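Local coordinates for nadph-flavin oxidoreductase (PDB 1BKJ), which catalyses the NADPH-dependent reduction of FMN to FMNH2, supplying the reduced flavin that luciferase uses in bioluminescence, at residues S191-M196 / S210-E215. Residues are numbered along the deposited sequence; the frame is centred on the assembly and turned at random.
Sequences SYDQTM and STWSQE
Tyr192 turns the edge of its ring to one face of Trp212 in a T-shaped pair, the planes 76° apart; Tyr192 CE2 stands over the centre of the indole, 3.6 Å from Trp212 CD2. Met196 CG lies on one face of the tyrosine, offset toward the rim, and also approaches Trp212 CB, a place that suits a flexible, apolar chain. At the indole edge, in its plane, sits OD1 of Asp193.

That carboxylate grips the first turn of helix 212-220. Asp193 OD1 accepts from Ser213 N at 3.1 Å, on its syn side though 19° out of the carboxylate plane; Asp193 OD2 uses its syn lone pair for Ser213 OG at 2.7 Å. The two oxygens thus match the N-H and hydroxyl of one serine, whose OG lies between its backbone N and carbonyl carbon (chi1 65°), and the negative charge probably suits the helix N-terminus. Thr211 OG1, a short hydroxyl at the N-cap, accepts a weak capping bond from Gln214 N, while a water joins Asp193 O to Trp212 N.

Tyr192 OH is hydrogen-bonded to Pro168 O and to Gln44 NE2 of the second subunit, Trp212 NE1 to Met42 O of that subunit. The contact clasps helix 186-199 to helix 212-220 at the dimer interface, with Met196 against Pro168 of the FMN-binding loop.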
ATOM      1  N   SER A 191      -6.091  -9.165  26.231  1.00 24.76           N
ATOM      2  CA  SER A 191      -7.340  -8.400  26.202  1.00 24.57           C
ATOM      3  C   SER A 191      -7.930  -8.399  24.802  1.00 23.93           C
ATOM      4  O   SER A 191      -9.146  -8.481  24.645  1.00 23.53           O
ATOM      5  CB  SER A 191      -7.104  -6.965  26.639  1.00 25.47           C
ATOM      6  OG  SER A 191      -6.589  -6.937  27.957  1.00 28.86           O
ATOM      7  N   TYR A 192      -7.052  -8.315  23.796  1.00 23.11           N
ATOM      8  CA  TYR A 192      -7.454  -8.339  22.391  1.00 22.62           C
ATOM      9  C   TYR A 192      -7.978  -9.731  22.006  1.00 22.87           C
ATOM     10  O   TYR A 192      -8.960  -9.835  21.264  1.00 23.22           O
ATOM     11  CB  TYR A 192      -6.304  -7.907  21.463  1.00 21.00           C
ATOM     12  CG  TYR A 192      -6.703  -7.835  20.004  1.00 19.32           C
ATOM     13  CD1 TYR A 192      -7.804  -7.055  19.585  1.00 19.50           C
ATOM     14  CD2 TYR A 192      -6.032  -8.603  19.040  1.00 18.81           C
ATOM     15  CE1 TYR A 192      -8.232  -7.063  18.227  1.00 18.71           C
ATOM     16  CE2 TYR A 192      -6.443  -8.604  17.690  1.00 17.99           C
ATOM     17  CZ  TYR A 192      -7.540  -7.843  17.290  1.00 18.45           C
ATOM     18  OH  TYR A 192      -7.949  -7.892  15.971  1.00 18.59           O
ATOM     19  N   ASP A 193      -7.332 -10.776  22.527  1.00 23.08           N
ATOM     20  CA  ASP A 193      -7.741 -12.162  22.293  1.00 23.71           C
ATOM     21  C   ASP A 193      -9.147 -12.416  22.849  1.00 24.14           C
ATOM     22  O   ASP A 193      -9.938 -13.144  22.235  1.00 24.66           O
ATOM     23  CB  ASP A 193      -6.765 -13.143  22.952  1.00 23.80           C
ATOM     24  CG  ASP A 193      -5.553 -13.475  22.081  1.00 24.84           C
ATOM     25  OD1 ASP A 193      -5.536 -13.155  20.871  1.00 24.24           O
ATOM     26  OD2 ASP A 193      -4.613 -14.106  22.619  1.00 24.64           O
ATOM     27  N   GLN A 194      -9.457 -11.805  23.996  1.00 24.18           N
ATOM     28  CA  GLN A 194     -10.774 -11.951  24.629  1.00 24.71           C
ATOM     29  C   GLN A 194     -11.837 -11.168  23.827  1.00 25.06           C
ATOM     30  O   GLN A 194     -12.986 -11.609  23.711  1.00 25.18           O
ATOM     31  CB  GLN A 194     -10.724 -11.516  26.101  1.00 24.21           C
ATOM     32  N   THR A 195     -11.417 -10.063  23.202  1.00 25.29           N
ATOM     33  CA  THR A 195     -12.292  -9.228  22.375  1.00 26.02           C
ATOM     34  C   THR A 195     -12.623  -9.986  21.070  1.00 26.64           C
ATOM     35  O   THR A 195     -13.771  -9.957  20.600  1.00 26.55           O
ATOM     36  CB  THR A 195     -11.621  -7.853  22.060  1.00 26.64           C
ATOM     37  OG1 THR A 195     -11.409  -7.133  23.284  1.00 27.73           O
ATOM     38  CG2 THR A 195     -12.476  -6.995  21.127  1.00 26.62           C
ATOM     39  N   MET A 196     -11.634 -10.709  20.533  1.00 26.49           N
ATOM     40  CA  MET A 196     -11.828 -11.476  19.307  1.00 26.96           C
ATOM     41  C   MET A 196     -12.654 -12.741  19.496  1.00 27.10           C
ATOM     42  O   MET A 196     -13.404 -13.118  18.595  1.00 25.99           O
ATOM     43  CB  MET A 196     -10.500 -11.787  18.633  1.00 27.10           C
ATOM     44  CG  MET A 196      -9.843 -10.588  17.982  1.00 27.83           C
ATOM     45  SD  MET A 196     -10.834  -9.742  16.733  1.00 29.51           S
ATOM     46  CE  MET A 196     -10.718 -10.855  15.386  1.00 28.43           C
ATOM     47  N   SER A 210      -9.455 -21.731  19.237  1.00 34.11           N
ATOM     48  CA  SER A 210      -8.170 -21.067  19.015  1.00 33.73           C
ATOM     49  C   SER A 210      -8.270 -19.526  18.971  1.00 32.49           C
ATOM     50  O   SER A 210      -9.083 -18.957  18.231  1.00 32.45           O
ATOM     51  CB  SER A 210      -7.525 -21.594  17.729  1.00 34.92           C
ATOM     52  OG  SER A 210      -6.166 -21.186  17.622  1.00 36.96           O
ATOM     53  N   THR A 211      -7.403 -18.872  19.748  1.00 30.82           N
ATOM     54  CA  THR A 211      -7.346 -17.404  19.853  1.00 29.24           C
ATOM     55  C   THR A 211      -6.596 -16.717  18.684  1.00 28.01           C
ATOM     56  O   THR A 211      -5.874 -17.391  17.941  1.00 27.78           O
ATOM     57  CB  THR A 211      -6.691 -16.967  21.197  1.00 29.36           C
ATOM     58  OG1 THR A 211      -5.309 -17.345  21.213  1.00 28.51           O
ATOM     59  CG2 THR A 211      -7.402 -17.606  22.394  1.00 29.55           C
ATOM     60  N   TRP A 212      -6.742 -15.390  18.551  1.00 26.58           N
ATOM     61  CA  TRP A 212      -6.082 -14.599  17.492  1.00 25.31           C
ATOM     62  C   TRP A 212      -4.558 -14.756  17.506  1.00 25.13           C
ATOM     63  O   TRP A 212      -3.962 -15.031  16.465  1.00 25.41           O
ATOM     64  CB  TRP A 212      -6.447 -13.098  17.583  1.00 23.84           C
ATOM     65  CG  TRP A 212      -5.684 -12.195  16.574  1.00 22.83           C
ATOM     66  CD1 TRP A 212      -5.967 -12.033  15.247  1.00 22.69           C
ATOM     67  CD2 TRP A 212      -4.485 -11.436  16.823  1.00 21.89           C
ATOM     68  NE1 TRP A 212      -5.019 -11.236  14.648  1.00 22.26           N
ATOM     69  CE2 TRP A 212      -4.096 -10.851  15.583  1.00 21.94           C
ATOM     70  CE3 TRP A 212      -3.690 -11.192  17.967  1.00 22.39           C
ATOM     71  CZ2 TRP A 212      -2.949 -10.035  15.452  1.00 22.45           C
ATOM     72  CZ3 TRP A 212      -2.536 -10.378  17.844  1.00 22.57           C
ATOM     73  CH2 TRP A 212      -2.182  -9.811  16.587  1.00 22.46           C
ATOM     74  N   SER A 213      -3.941 -14.552  18.672  1.00 24.69           N
ATOM     75  CA  SER A 213      -2.491 -14.661  18.812  1.00 24.77           C
ATOM     76  C   SER A 213      -1.963 -16.045  18.524  1.00 24.90           C
ATOM     77  O   SER A 213      -0.902 -16.172  17.919  1.00 25.67           O
ATOM     78  CB  SER A 213      -2.014 -14.161  20.182  1.00 25.06           C
ATOM     79  OG  SER A 213      -2.486 -14.966  21.244  1.00 25.12           O
ATOM     80  N   GLN A 214      -2.743 -17.070  18.876  1.00 24.57           N
ATOM     81  CA  GLN A 214      -2.360 -18.461  18.634  1.00 24.65           C
ATOM     82  C   GLN A 214      -2.516 -18.808  17.152  1.00 24.56           C
ATOM     83  O   GLN A 214      -1.718 -19.579  16.619  1.00 25.39           O
ATOM     84  CB  GLN A 214      -3.170 -19.426  19.507  1.00 25.02           C
ATOM     85  N   GLU A 215      -3.493 -18.181  16.487  1.00 24.16           N
ATOM     86  CA  GLU A 215      -3.757 -18.398  15.057  1.00 23.59           C
ATOM     87  C   GLU A 215      -2.685 -17.742  14.167  1.00 23.72           C
ATOM     88  O   GLU A 215      -2.064 -18.431  13.355  1.00 23.21           O
ATOM     89  CB  GLU A 215      -5.147 -17.878  14.674  1.00 23.91           C
TER
HETATM   90  O   HOH W   1      -9.280 -14.621  19.836  1.00 27.04           O